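Local atomic coordinates of Non-structural protein 2 (Human rotavirus C, PDB entry 2GU0), a protein that probably binds single-stranded RNA, hydrolyses nucleoside and RNA 5'-triphosphates as an octamer, and works with NSP5 to build the viroplasms in which the viral genome is replicated and packaged. Residues A5-S9 / Y76-V80; A26-M30 / Y43-I47; N113-R117 / T149-N155; Y163-L169 / E183-N189. The contacts are given in a common frame with arbitrary orientation. Residue numbers count along the deposited sequence, not the author numbering.

Interaction 1: residues A5-S9 / Y76-V80; sequences ACFVS and YTELV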
loop_
_atom_site.group_PDB
_atom_site.type_symbol
_atom_site.label_atom_id
_atom_site.label_comp_id
_atom_site.label_asym_id
_atom_site.label_seq_id
_atom_site.Cartn_x
_atom_site.Cartn_y
_atom_site.Cartn_z
ATOM N N ALA A 5 4.686 34.250 -23.505
ATOM C CA ALA A 5 4.641 34.969 -22.231
ATOM C C ALA A 5 3.809 34.277 -21.146
ATOM O O ALA A 5 3.697 34.782 -20.032
ATOM C CB ALA A 5 4.108 36.382 -22.444
ATOM N N CYS A 6 3.200 33.146 -21.469
ATOM C CA CYS A 6 2.430 32.432 -20.470
ATOM C C CYS A 6 3.361 31.447 -19.793
ATOM O O CYS A 6 2.982 30.787 -18.833
ATOM C CB CYS A 6 1.290 31.654 -21.104
ATOM S SG CYS A 6 0.040 32.649 -21.889
ATOM N N PHE A 7 4.591 31.358 -20.290
ATOM C CA PHE A 7 5.555 30.424 -19.733
ATOM C C PHE A 7 6.887 30.994 -19.271
ATOM O O PHE A 7 7.552 30.387 -18.428
ATOM C CB PHE A 7 5.846 29.327 -20.744
ATOM C CG PHE A 7 4.627 28.671 -21.284
ATOM C CD1 PHE A 7 4.027 29.143 -22.438
ATOM C CD2 PHE A 7 4.078 27.575 -20.641
ATOM C CE1 PHE A 7 2.899 28.532 -22.949
ATOM C CE2 PHE A 7 2.942 26.952 -21.146
ATOM C CZ PHE A 7 2.351 27.433 -22.305
ATOM N N VAL A 8 7.288 32.139 -19.819
ATOM C CA VAL A 8 8.571 32.727 -19.462
ATOM C C VAL A 8 8.603 34.250 -19.415
ATOM O O VAL A 8 7.940 34.928 -20.206
ATOM C CB VAL A 8 9.649 32.297 -20.459
ATOM C CG1 VAL A 8 9.769 30.801 -20.485
ATOM C CG2 VAL A 8 9.291 32.801 -21.842
ATOM N N SER A 9 9.377 34.787 -18.479
ATOM C CA SER A 9 9.548 36.231 -18.361
ATOM C C SER A 9 11.007 36.459 -18.727
ATOM O O SER A 9 11.755 35.487 -18.873
ATOM C CB SER A 9 9.252 36.709 -16.938
ATOM O OG SER A 9 9.965 35.961 -15.986
ATOM N N TYR A 76 3.440 21.607 -16.426
ATOM C CA TYR A 76 3.596 23.040 -16.686
ATOM C C TYR A 76 5.004 23.469 -16.233
ATOM O O TYR A 76 5.687 24.236 -16.922
ATOM C CB TYR A 76 2.527 23.832 -15.915
ATOM C CG TYR A 76 2.658 25.337 -16.030
ATOM C CD1 TYR A 76 2.245 26.023 -17.183
ATOM C CD2 TYR A 76 3.230 26.074 -14.996
ATOM C CE1 TYR A 76 2.405 27.411 -17.295
ATOM C CE2 TYR A 76 3.396 27.452 -15.092
ATOM C CZ TYR A 76 2.984 28.114 -16.238
ATOM O OH TYR A 76 3.165 29.470 -16.294
ATOM N N THR A 77 5.426 22.959 -15.079
ATOM C CA THR A 77 6.739 23.254 -14.530
ATOM C C THR A 77 7.777 22.792 -15.539
ATOM O O THR A 77 8.734 23.502 -15.849
ATOM C CB THR A 77 6.991 22.475 -13.235
ATOM O OG1 THR A 77 5.864 22.605 -12.369
ATOM C CG2 THR A 77 8.208 22.997 -12.535
ATOM N N GLU A 78 7.570 21.582 -16.038
ATOM C CA GLU A 78 8.460 20.972 -17.015
ATOM C C GLU A 78 8.626 21.852 -18.245
ATOM O O GLU A 78 9.731 22.253 -18.584
ATOM C CB GLU A 78 7.900 19.618 -17.439
ATOM C CG GLU A 78 7.831 18.616 -16.319
ATOM C CD GLU A 78 9.183 18.045 -16.014
ATOM O OE1 GLU A 78 9.693 17.282 -16.870
ATOM O OE2 GLU A 78 9.735 18.366 -14.938
ATOM N N LEU A 79 7.515 22.139 -18.910
ATOM C CA LEU A 79 7.525 22.957 -20.108
ATOM C C LEU A 79 8.137 24.325 -19.811
ATOM O O LEU A 79 8.966 24.841 -20.573
ATOM C CB LEU A 79 6.100 23.130 -20.639
ATOM C CG LEU A 79 5.951 24.026 -21.867
ATOM C CD1 LEU A 79 6.704 23.401 -23.028
ATOM C CD2 LEU A 79 4.491 24.215 -22.210
ATOM N N VAL A 80 7.724 24.905 -18.695
ATOM C CA VAL A 80 8.210 26.208 -18.309
ATOM C C VAL A 80 9.742 26.223 -18.236
ATOM O O VAL A 80 10.396 27.170 -18.704
ATOM C CB VAL A 80 7.536 26.622 -16.969
ATOM C CG1 VAL A 80 8.491 27.352 -16.070
ATOM C CG2 VAL A 80 6.335 27.500 -17.264
#
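Helix 74-90 of the N-terminal domain packs here against the turn that leads from the end of a 3-10 segment (through Cys6) into the first strand of the 8-11/18-21 beta hairpin. Along the helix, Tyr76 comes first: its t rotamer carries the ring out to the turn, where OH donates a hydrogen bond to Cys6 O (2.9 Å). The Tyr76 and Phe7 rings meet rim to rim, centroids 5.8 Å apart and planes at 34°, so this is no stack. Thr77 and Glu78 turn off the contact, as suits polar residues on the exposed side of the helix. One turn after Tyr76, Leu79 points at the segment and sets CD2 3.3 Å from Phe7 CE2; it also packs on Leu111 and Leu115 of helix 108-119. Phe7 also touches Val108, a predicted ATP-binding residue. Val80, beta-branched and compact, fits where the backbones come nearest (Phe7 CA to Val80 CA, 5.2 Å): its CG2 lies by the edge of the Phe7 ring and 3.3 Å from Phe7 O.

Interaction 2: residues A26-M30 / Y43-I47; sequences AVQTM and YYDTI
This is a buried helix-on-hairpin contact in the N-terminal domain, between helix 24-32 and the first strand of the small antiparallel pair 44-45/51-52. Residues 26-30 are regular helix, with Met30 N bonded to Ala26 O at 3.0 Å. Tyr44 and Asp45 are extended; Thr46 then folds to phi/psi -79/-11 and Ile47 to 66/-68, ending the strand in a turn. Backbones come nearest at Ala26 and Thr46, CA to CA 5.9 Å, a closeness that the small alanine side chain permits. Thr46, pointing at the helix, brings OG1 to 3.5 Å from Thr29 CG2. Thr29 faces it in the m rotamer; its own hydroxyl is bonded to Lys25 O one turn back, which lets a polar residue sit buried with its methyl turned to the strand. Tyr44, chi1 t, reaches along the helix so that CD2 lies 3.2 Å from Met30 CB and the ring edge meets Thr29 CG2, with CE2 4.4 Å away. Met30 is p at chi1 and chi2 (90° and 82°), which leads its thioether away from the strand. The far end of Tyr44 belongs to the octamer: its OH is hydrogen-bonded to Gln160 of a second subunit. Ala52 of the partner strand packs against Ala26, Met30 and Thr46. Asp45 points away from the helix and accepts a bond from Ile47 N at OD1 (3.1 Å, 163°), the Asx turn that closes the strand.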
loop_
_atom_site.group_PDB
_atom_site.type_symbol
_atom_site.label_atom_id
_atom_site.label_comp_id
_atom_site.label_asym_id
_atom_site.label_seq_id
_atom_site.Cartn_x
_atom_site.Cartn_y
_atom_site.Cartn_z
ATOM N N ALA A 26 2.665 31.969 -8.971
ATOM C CA ALA A 26 2.681 33.271 -9.604
ATOM C C ALA A 26 1.360 33.398 -10.362
ATOM O O ALA A 26 0.544 34.267 -10.066
ATOM C CB ALA A 26 3.841 33.368 -10.544
ATOM N N VAL A 27 1.142 32.502 -11.319
ATOM C CA VAL A 27 -0.083 32.501 -12.108
ATOM C C VAL A 27 -1.333 32.576 -11.233
ATOM O O VAL A 27 -2.210 33.385 -11.476
ATOM C CB VAL A 27 -0.162 31.238 -12.993
ATOM C CG1 VAL A 27 -1.470 31.214 -13.780
ATOM C CG2 VAL A 27 1.019 31.211 -13.940
ATOM N N GLN A 28 -1.418 31.736 -10.213
ATOM C CA GLN A 28 -2.580 31.740 -9.329
ATOM C C GLN A 28 -2.813 33.127 -8.745
ATOM O O GLN A 28 -3.950 33.597 -8.659
ATOM C CB GLN A 28 -2.384 30.710 -8.208
ATOM C CG GLN A 28 -3.209 30.939 -6.958
ATOM C CD GLN A 28 -3.099 29.780 -5.976
ATOM O OE1 GLN A 28 -2.052 29.136 -5.878
ATOM N NE2 GLN A 28 -4.175 29.519 -5.235
ATOM N N THR A 29 -1.721 33.775 -8.360
ATOM C CA THR A 29 -1.754 35.109 -7.781
ATOM C C THR A 29 -2.212 36.208 -8.750
ATOM O O THR A 29 -3.056 37.033 -8.407
ATOM C CB THR A 29 -0.370 35.469 -7.239
ATOM O OG1 THR A 29 -0.023 34.538 -6.217
ATOM C CG2 THR A 29 -0.356 36.862 -6.659
ATOM N N MET A 30 -1.676 36.228 -9.961
ATOM C CA MET A 30 -2.084 37.277 -10.868
ATOM C C MET A 30 -3.492 37.053 -11.364
ATOM O O MET A 30 -4.124 37.984 -11.856
ATOM C CB MET A 30 -1.120 37.401 -12.048
ATOM C CG MET A 30 -1.467 36.572 -13.233
ATOM S SD MET A 30 -2.714 37.303 -14.296
ATOM C CE MET A 30 -2.474 36.272 -15.727
ATOM N N TYR A 43 3.945 42.329 -17.724
ATOM C CA TYR A 43 4.170 41.158 -16.896
ATOM C C TYR A 43 3.798 41.620 -15.499
ATOM O O TYR A 43 4.097 42.758 -15.127
ATOM C CB TYR A 43 5.633 40.724 -16.925
ATOM C CG TYR A 43 5.961 39.798 -18.067
ATOM C CD1 TYR A 43 6.076 40.274 -19.364
ATOM C CD2 TYR A 43 6.143 38.438 -17.852
ATOM C CE1 TYR A 43 6.372 39.418 -20.419
ATOM C CE2 TYR A 43 6.432 37.574 -18.903
ATOM C CZ TYR A 43 6.550 38.076 -20.180
ATOM O OH TYR A 43 6.876 37.236 -21.216
ATOM N N TYR A 44 3.156 40.749 -14.729
ATOM C CA TYR A 44 2.720 41.091 -13.383
ATOM C C TYR A 44 3.635 40.625 -12.254
ATOM O O TYR A 44 3.961 39.440 -12.150
ATOM C CB TYR A 44 1.334 40.519 -13.140
ATOM C CG TYR A 44 0.805 40.833 -11.777
ATOM C CD1 TYR A 44 0.467 42.136 -11.440
ATOM C CD2 TYR A 44 0.641 39.834 -10.817
ATOM C CE1 TYR A 44 -0.025 42.453 -10.189
ATOM C CE2 TYR A 44 0.145 40.137 -9.548
ATOM C CZ TYR A 44 -0.187 41.458 -9.249
ATOM O OH TYR A 44 -0.696 41.808 -8.031
ATOM N N ASP A 45 4.032 41.550 -11.385
ATOM C CA ASP A 45 4.884 41.166 -10.280
ATOM C C ASP A 45 4.060 40.729 -9.070
ATOM O O ASP A 45 3.337 41.504 -8.457
ATOM C CB ASP A 45 5.844 42.288 -9.902
ATOM C CG ASP A 45 6.796 41.872 -8.812
ATOM O OD1 ASP A 45 7.007 40.651 -8.662
ATOM O OD2 ASP A 45 7.341 42.749 -8.107
ATOM N N THR A 46 4.204 39.452 -8.755
ATOM C CA THR A 46 3.527 38.767 -7.667
ATOM C C THR A 46 4.157 39.034 -6.296
ATOM O O THR A 46 3.576 38.716 -5.249
ATOM C CB THR A 46 3.538 37.261 -7.988
ATOM O OG1 THR A 46 2.387 36.945 -8.773
ATOM C CG2 THR A 46 3.556 36.433 -6.763
ATOM N N ILE A 47 5.340 39.637 -6.313
ATOM C CA ILE A 47 6.071 39.929 -5.091
ATOM C C ILE A 47 6.506 38.631 -4.413
ATOM O O ILE A 47 7.693 38.311 -4.375
ATOM C CB ILE A 47 5.234 40.772 -4.112
ATOM C CG1 ILE A 47 4.647 41.977 -4.847
ATOM C CG2 ILE A 47 6.107 41.268 -2.979
ATOM C CD1 ILE A 47 3.845 42.905 -3.973
#

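Interaction 3: residues N113-R117 / T149-N155; sequences NLLCR and TPLTESN
Polar bonds dominate this contact between one turn of helix 108-119 (residues 113-117; Arg117 N to Asn113 O, 3.1 Å) and the irregular loop 149-155, before strand 157-160. The loop extends at Thr152 (phi/psi -55/157), kinks at Glu153 (-70/-21) and extends again at Ser154 (-129/144). Leu114 lies closest to Glu153 (CA to CA 5.1 Å) and Arg117 to Asn155 (6.0 Å). Arg117, m-t-p through chi3, reaches along the loop: NH1 donates to Thr152 O (2.8 Å) and Pro150 O (2.9 Å), and NH2 to the same Pro150 O (3.1 Å). Backbone carbonyls of a loop suit a guanidinium, whose N-H groups can reach more than one of them; Asp123 salt-bridges NE and also bonds Asn155 ND2. One turn earlier, Asn113 ND2 donates to Glu153 OE1 (2.9 Å, 164°), Glu153 being p at chi1. Van der Waals contacts set aliphatic carbons on backbone carbonyls: Leu114 CD2 is 3.7 Å from Thr152 O, Arg117 CD 3.8 Å from Glu153 O; Leu114 itself packs on helix 129-139. The contact is consistent with a seam between the two halves of the subunit. Glu153, salt-bridged to Lys185, a predicted ATP-binding residue, links it to the edge of the probable nucleotide site of the HIT-like domain.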
loop_
_atom_site.group_PDB
_atom_site.type_symbol
_atom_site.label_atom_id
_atom_site.label_comp_id
_atom_site.label_asym_id
_atom_site.label_seq_id
_atom_site.Cartn_x
_atom_site.Cartn_y
_atom_site.Cartn_z
ATOM N N ASN A 113 4.591 17.084 -26.214
ATOM C CA ASN A 113 5.118 15.825 -26.707
ATOM C C ASN A 113 6.635 15.848 -26.685
ATOM O O ASN A 113 7.257 14.844 -26.335
ATOM C CB ASN A 113 4.604 15.512 -28.110
ATOM C CG ASN A 113 3.352 14.668 -28.086
ATOM O OD1 ASN A 113 3.148 13.878 -27.162
ATOM N ND2 ASN A 113 2.517 14.808 -29.105
ATOM N N LEU A 114 7.239 16.983 -27.040
ATOM C CA LEU A 114 8.697 17.060 -27.004
ATOM C C LEU A 114 9.198 16.721 -25.600
ATOM O O LEU A 114 10.221 16.057 -25.456
ATOM C CB LEU A 114 9.195 18.442 -27.419
ATOM C CG LEU A 114 9.124 18.784 -28.912
ATOM C CD1 LEU A 114 9.531 20.224 -29.121
ATOM C CD2 LEU A 114 10.025 17.881 -29.700
ATOM N N LEU A 115 8.473 17.161 -24.571
ATOM C CA LEU A 115 8.847 16.864 -23.185
ATOM C C LEU A 115 8.999 15.363 -22.963
ATOM O O LEU A 115 9.918 14.922 -22.275
ATOM C CB LEU A 115 7.800 17.377 -22.198
ATOM C CG LEU A 115 7.716 18.864 -21.873
ATOM C CD1 LEU A 115 6.588 19.077 -20.870
ATOM C CD2 LEU A 115 9.040 19.350 -21.315
ATOM N N CYS A 116 8.087 14.582 -23.536
ATOM C CA CYS A 116 8.142 13.135 -23.403
ATOM C C CYS A 116 9.348 12.599 -24.141
ATOM O O CYS A 116 10.045 11.724 -23.641
ATOM C CB CYS A 116 6.864 12.497 -23.951
ATOM S SG CYS A 116 5.380 12.914 -22.974
ATOM N N ARG A 117 9.608 13.122 -25.332
ATOM C CA ARG A 117 10.762 12.656 -26.092
ATOM C C ARG A 117 12.011 12.951 -25.291
ATOM O O ARG A 117 12.893 12.114 -25.168
ATOM C CB ARG A 117 10.876 13.359 -27.454
ATOM C CG ARG A 117 9.891 12.911 -28.523
ATOM C CD ARG A 117 10.331 13.411 -29.887
ATOM N NE ARG A 117 11.663 12.916 -30.206
ATOM C CZ ARG A 117 12.443 13.393 -31.170
ATOM N NH1 ARG A 117 12.037 14.395 -31.936
ATOM N NH2 ARG A 117 13.647 12.874 -31.355
ATOM N N THR A 149 12.347 14.251 -39.407
ATOM C CA THR A 149 12.041 13.211 -38.439
ATOM C C THR A 149 12.727 13.309 -37.086
ATOM O O THR A 149 12.117 13.022 -36.065
ATOM C CB THR A 149 12.322 11.817 -39.021
ATOM O OG1 THR A 149 11.413 11.564 -40.100
ATOM C CG2 THR A 149 12.140 10.739 -37.950
ATOM N N PRO A 150 14.012 13.693 -37.057
ATOM C CA PRO A 150 14.732 13.806 -35.781
ATOM C C PRO A 150 14.123 14.839 -34.851
ATOM O O PRO A 150 14.331 14.793 -33.634
ATOM C CB PRO A 150 16.138 14.200 -36.214
ATOM C CG PRO A 150 16.279 13.532 -37.528
ATOM C CD PRO A 150 14.946 13.826 -38.188
ATOM N N LEU A 151 13.346 15.750 -35.431
ATOM C CA LEU A 151 12.731 16.831 -34.675
ATOM C C LEU A 151 11.224 16.744 -34.458
ATOM O O LEU A 151 10.650 17.646 -33.832
ATOM C CB LEU A 151 13.053 18.157 -35.362
ATOM C CG LEU A 151 14.514 18.259 -35.805
ATOM C CD1 LEU A 151 14.687 19.446 -36.702
ATOM C CD2 LEU A 151 15.428 18.359 -34.588
ATOM N N THR A 152 10.571 15.690 -34.952
ATOM C CA THR A 152 9.117 15.600 -34.787
ATOM C C THR A 152 8.727 15.703 -33.330
ATOM O O THR A 152 9.520 15.415 -32.445
ATOM C CB THR A 152 8.519 14.280 -35.308
ATOM O OG1 THR A 152 8.982 14.034 -36.629
ATOM C CG2 THR A 152 6.993 14.370 -35.354
ATOM N N GLU A 153 7.489 16.101 -33.092
ATOM C CA GLU A 153 6.994 16.221 -31.739
ATOM C C GLU A 153 6.811 14.875 -31.040
ATOM O O GLU A 153 6.797 14.829 -29.822
ATOM C CB GLU A 153 5.655 16.970 -31.726
ATOM C CG GLU A 153 4.536 16.276 -32.483
ATOM C CD GLU A 153 3.184 16.962 -32.308
ATOM O OE1 GLU A 153 2.593 16.865 -31.209
ATOM O OE2 GLU A 153 2.714 17.596 -33.278
ATOM N N SER A 154 6.697 13.781 -31.784
ATOM C CA SER A 154 6.456 12.497 -31.137
ATOM C C SER A 154 7.343 11.282 -31.465
ATOM O O SER A 154 7.757 11.078 -32.604
ATOM C CB SER A 154 4.977 12.126 -31.340
ATOM O OG SER A 154 4.713 10.763 -31.067
ATOM N N ASN A 155 7.577 10.485 -30.420
ATOM C CA ASN A 155 8.357 9.238 -30.397
ATOM C C ASN A 155 7.620 8.057 -30.977
ATOM O O ASN A 155 8.190 7.234 -31.689
ATOM C CB ASN A 155 8.651 8.815 -28.956
ATOM C CG ASN A 155 9.865 9.456 -28.407
ATOM O OD1 ASN A 155 10.167 9.316 -27.236
ATOM N ND2 ASN A 155 10.592 10.167 -29.257
#

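Interaction 4: residues Y163-L169 / E183-N189; sequences YFTITKL and EYKITIN
Strands 164-169 and 183-188 lie antiparallel, their axes 4.5 Å apart at closest and 151° between directions. Register runs Phe164-Ile188, Thr165-Thr187, Ile166-Ile186, Thr167-Lys185, Lys168-Tyr184, Leu169-Glu183. The second, fourth and last are hydrogen-bonded pairs: Thr187 N to Thr165 O 3.2 Å with a weak return, Thr167 N to Lys185 O 3.0 Å, Lys185 N to Thr167 O 2.8 Å, Leu169 N to Glu183 O 3.1 Å. On one face the Phe164 ring (chi1 m) spans two isoleucines, CD2 being 4.1 Å from Ile186 CG2 and 4.2 Å from Ile188 CG2; Ile166 fills the next hollow, CG2 3.9 Å from Tyr184 CB. Beta-branched and aromatic residues suit this surface, which helix 196-209 overlies, Phe202 stacking on Phe164. Lys168 bends toward the end of Tyr184, NZ weakly hydrogen-bonded to OH at 3.3 Å. The two strands form a beta hairpin, second and third in the five-stranded antiparallel sheet of the HIT-like domain. On the other face Leu169 nestles against the aliphatic stem of Lys185, CD1 to CB 3.7 Å; this predicted ATP-binding residue salt-bridges Glu153 and Glu147 through its ammonium. Glu183 pairs with Arg224. Small Thr165 and Thr187 leave room for Thr149, whose OG1 bonds Thr187 OG1 and Asn189 OD1. Beyond the strands Tyr163 O accepts from Asn189 N (2.9 Å), and Thr165 OG1 also donates to Asn189 OD1 at 2.7 Å.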
loop_
_atom_site.group_PDB
_atom_site.type_symbol
_atom_site.label_atom_id
_atom_site.label_comp_id
_atom_site.label_asym_id
_atom_site.label_seq_id
_atom_site.Cartn_x
_atom_site.Cartn_y
_atom_site.Cartn_z
ATOM N N TYR A 163 12.683 6.487 -46.122
ATOM C CA TYR A 163 12.470 7.903 -46.349
ATOM C C TYR A 163 11.513 8.558 -45.391
ATOM O O TYR A 163 11.756 9.678 -44.959
ATOM C CB TYR A 163 11.987 8.159 -47.777
ATOM C CG TYR A 163 13.037 7.900 -48.826
ATOM C CD1 TYR A 163 12.988 6.746 -49.626
ATOM C CD2 TYR A 163 14.115 8.778 -48.992
ATOM C CE1 TYR A 163 13.989 6.470 -50.561
ATOM C CE2 TYR A 163 15.119 8.508 -49.923
ATOM C CZ TYR A 163 15.048 7.349 -50.700
ATOM O OH TYR A 163 16.051 7.060 -51.594
ATOM N N PHE A 164 10.425 7.872 -45.055
ATOM C CA PHE A 164 9.443 8.464 -44.159
ATOM C C PHE A 164 9.342 7.802 -42.799
ATOM O O PHE A 164 9.897 6.726 -42.571
ATOM C CB PHE A 164 8.056 8.428 -44.791
ATOM C CG PHE A 164 8.024 8.855 -46.221
ATOM C CD1 PHE A 164 8.316 7.946 -47.233
ATOM C CD2 PHE A 164 7.659 10.153 -46.560
ATOM C CE1 PHE A 164 8.242 8.318 -48.564
ATOM C CE2 PHE A 164 7.581 10.538 -47.873
ATOM C CZ PHE A 164 7.874 9.614 -48.891
ATOM N N THR A 165 8.603 8.455 -41.908
ATOM C CA THR A 165 8.362 7.947 -40.572
ATOM C C THR A 165 6.980 8.395 -40.133
ATOM O O THR A 165 6.638 9.564 -40.263
ATOM C CB THR A 165 9.395 8.486 -39.572
ATOM O OG1 THR A 165 10.690 7.973 -39.900
ATOM C CG2 THR A 165 9.044 8.050 -38.164
ATOM N N ILE A 166 6.169 7.473 -39.631
ATOM C CA ILE A 166 4.840 7.844 -39.156
ATOM C C ILE A 166 4.827 7.763 -37.632
ATOM O O ILE A 166 5.174 6.741 -37.060
ATOM C CB ILE A 166 3.745 6.910 -39.718
ATOM C CG1 ILE A 166 3.735 6.957 -41.238
ATOM C CG2 ILE A 166 2.382 7.357 -39.226
ATOM C CD1 ILE A 166 2.636 6.117 -41.842
ATOM N N THR A 167 4.443 8.845 -36.972
ATOM C CA THR A 167 4.397 8.870 -35.514
ATOM C C THR A 167 2.997 9.180 -35.024
ATOM O O THR A 167 2.287 9.970 -35.635
ATOM C CB THR A 167 5.344 9.923 -34.961
ATOM O OG1 THR A 167 5.166 11.137 -35.694
ATOM C CG2 THR A 167 6.793 9.453 -35.077
ATOM N N LYS A 168 2.593 8.566 -33.920
ATOM C CA LYS A 168 1.254 8.796 -33.395
ATOM C C LYS A 168 1.115 10.034 -32.508
ATOM O O LYS A 168 1.846 10.202 -31.539
ATOM C CB LYS A 168 0.768 7.558 -32.636
ATOM C CG LYS A 168 -0.420 7.822 -31.740
ATOM C CD LYS A 168 -0.943 6.544 -31.128
ATOM C CE LYS A 168 -1.853 5.813 -32.086
ATOM N NZ LYS A 168 -3.038 6.657 -32.425
ATOM N N LEU A 169 0.169 10.897 -32.862
ATOM C CA LEU A 169 -0.111 12.115 -32.113
ATOM C C LEU A 169 -1.333 11.824 -31.258
ATOM O O LEU A 169 -2.478 11.820 -31.737
ATOM C CB LEU A 169 -0.376 13.286 -33.066
ATOM C CG LEU A 169 0.891 13.695 -33.824
ATOM C CD1 LEU A 169 0.620 14.784 -34.843
ATOM C CD2 LEU A 169 1.907 14.160 -32.814
ATOM N N GLU A 183 -4.935 11.566 -34.690
ATOM C CA GLU A 183 -4.025 11.935 -35.762
ATOM C C GLU A 183 -2.677 11.236 -35.704
ATOM O O GLU A 183 -2.308 10.666 -34.687
ATOM C CB GLU A 183 -3.764 13.440 -35.726
ATOM C CG GLU A 183 -4.995 14.302 -35.594
ATOM C CD GLU A 183 -4.645 15.770 -35.471
ATOM O OE1 GLU A 183 -4.021 16.135 -34.463
ATOM O OE2 GLU A 183 -4.981 16.563 -36.375
ATOM N N TYR A 184 -1.954 11.293 -36.818
ATOM C CA TYR A 184 -0.606 10.748 -36.929
ATOM C C TYR A 184 0.167 11.782 -37.729
ATOM O O TYR A 184 -0.433 12.646 -38.375
ATOM C CB TYR A 184 -0.580 9.422 -37.688
ATOM C CG TYR A 184 -1.379 8.328 -37.043
ATOM C CD1 TYR A 184 -2.766 8.312 -37.148
ATOM C CD2 TYR A 184 -0.757 7.300 -36.339
ATOM C CE1 TYR A 184 -3.519 7.297 -36.574
ATOM C CE2 TYR A 184 -1.498 6.281 -35.762
ATOM C CZ TYR A 184 -2.881 6.289 -35.886
ATOM O OH TYR A 184 -3.652 5.299 -35.341
ATOM N N LYS A 185 1.491 11.708 -37.696
ATOM C CA LYS A 185 2.293 12.660 -38.450
ATOM C C LYS A 185 3.358 11.980 -39.309
ATOM O O LYS A 185 4.079 11.094 -38.848
ATOM C CB LYS A 185 2.956 13.667 -37.507
ATOM C CG LYS A 185 3.653 14.804 -38.242
ATOM C CD LYS A 185 4.347 15.796 -37.310
ATOM C CE LYS A 185 3.361 16.646 -36.539
ATOM N NZ LYS A 185 4.062 17.688 -35.747
ATOM N N ILE A 186 3.440 12.406 -40.567
ATOM C CA ILE A 186 4.414 11.887 -41.523
ATOM C C ILE A 186 5.519 12.922 -41.664
ATOM O O ILE A 186 5.249 14.076 -41.952
ATOM C CB ILE A 186 3.781 11.727 -42.901
ATOM C CG1 ILE A 186 2.509 10.894 -42.805
ATOM C CG2 ILE A 186 4.763 11.094 -43.848
ATOM C CD1 ILE A 186 1.755 10.848 -44.111
ATOM N N THR A 187 6.765 12.529 -41.465
ATOM C CA THR A 187 7.862 13.484 -41.607
ATOM C C THR A 187 8.955 12.804 -42.393
ATOM O O THR A 187 9.157 11.615 -42.228
ATOM C CB THR A 187 8.440 13.914 -40.231
ATOM O OG1 THR A 187 9.000 12.778 -39.567
ATOM C CG2 THR A 187 7.361 14.498 -39.359
ATOM N N ILE A 188 9.649 13.537 -43.260
ATOM C CA ILE A 188 10.745 12.942 -44.033
ATOM C C ILE A 188 11.979 12.844 -43.139
ATOM O O ILE A 188 12.189 13.685 -42.260
ATOM C CB ILE A 188 11.098 13.778 -45.286
ATOM C CG1 ILE A 188 11.320 15.242 -44.894
ATOM C CG2 ILE A 188 10.011 13.632 -46.331
ATOM C CD1 ILE A 188 11.476 16.185 -46.073
ATOM N N ASN A 189 12.800 11.827 -43.355
ATOM C CA ASN A 189 13.980 11.666 -42.523
ATOM C C ASN A 189 15.131 12.557 -42.964
ATOM O O ASN A 189 16.058 12.804 -42.198
ATOM C CB ASN A 189 14.424 10.200 -42.517
ATOM C CG ASN A 189 13.279 9.245 -42.204
ATOM O OD1 ASN A 189 12.466 9.511 -41.329
ATOM N ND2 ASN A 189 13.219 8.126 -42.920
#

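Overall arrangement
From the N terminus, interaction 1 closes the longest loop, bringing residues 76-80 back to 5-9; interaction 2 is nested inside it, and the two touch where Tyr43 OH lies 2.7 Å from Val8 O, a probable hydrogen bond. Both lie within the N-terminal part of the chain. Interaction 3 opens after interaction 1 has closed and joins helix 108-119 to a loop of the C-terminal part; Leu115 on that helix packs on Glu78 and Leu79 of interaction 1. Interaction 4 follows in series as a hairpin, meeting interaction 3 at Thr149 and Glu153. No loops cross. Interactions 2 and 4 lie on opposite sides of the chain's centre, about 40 Å between centres, with interaction 3 connecting the N-terminal and C-terminal parts.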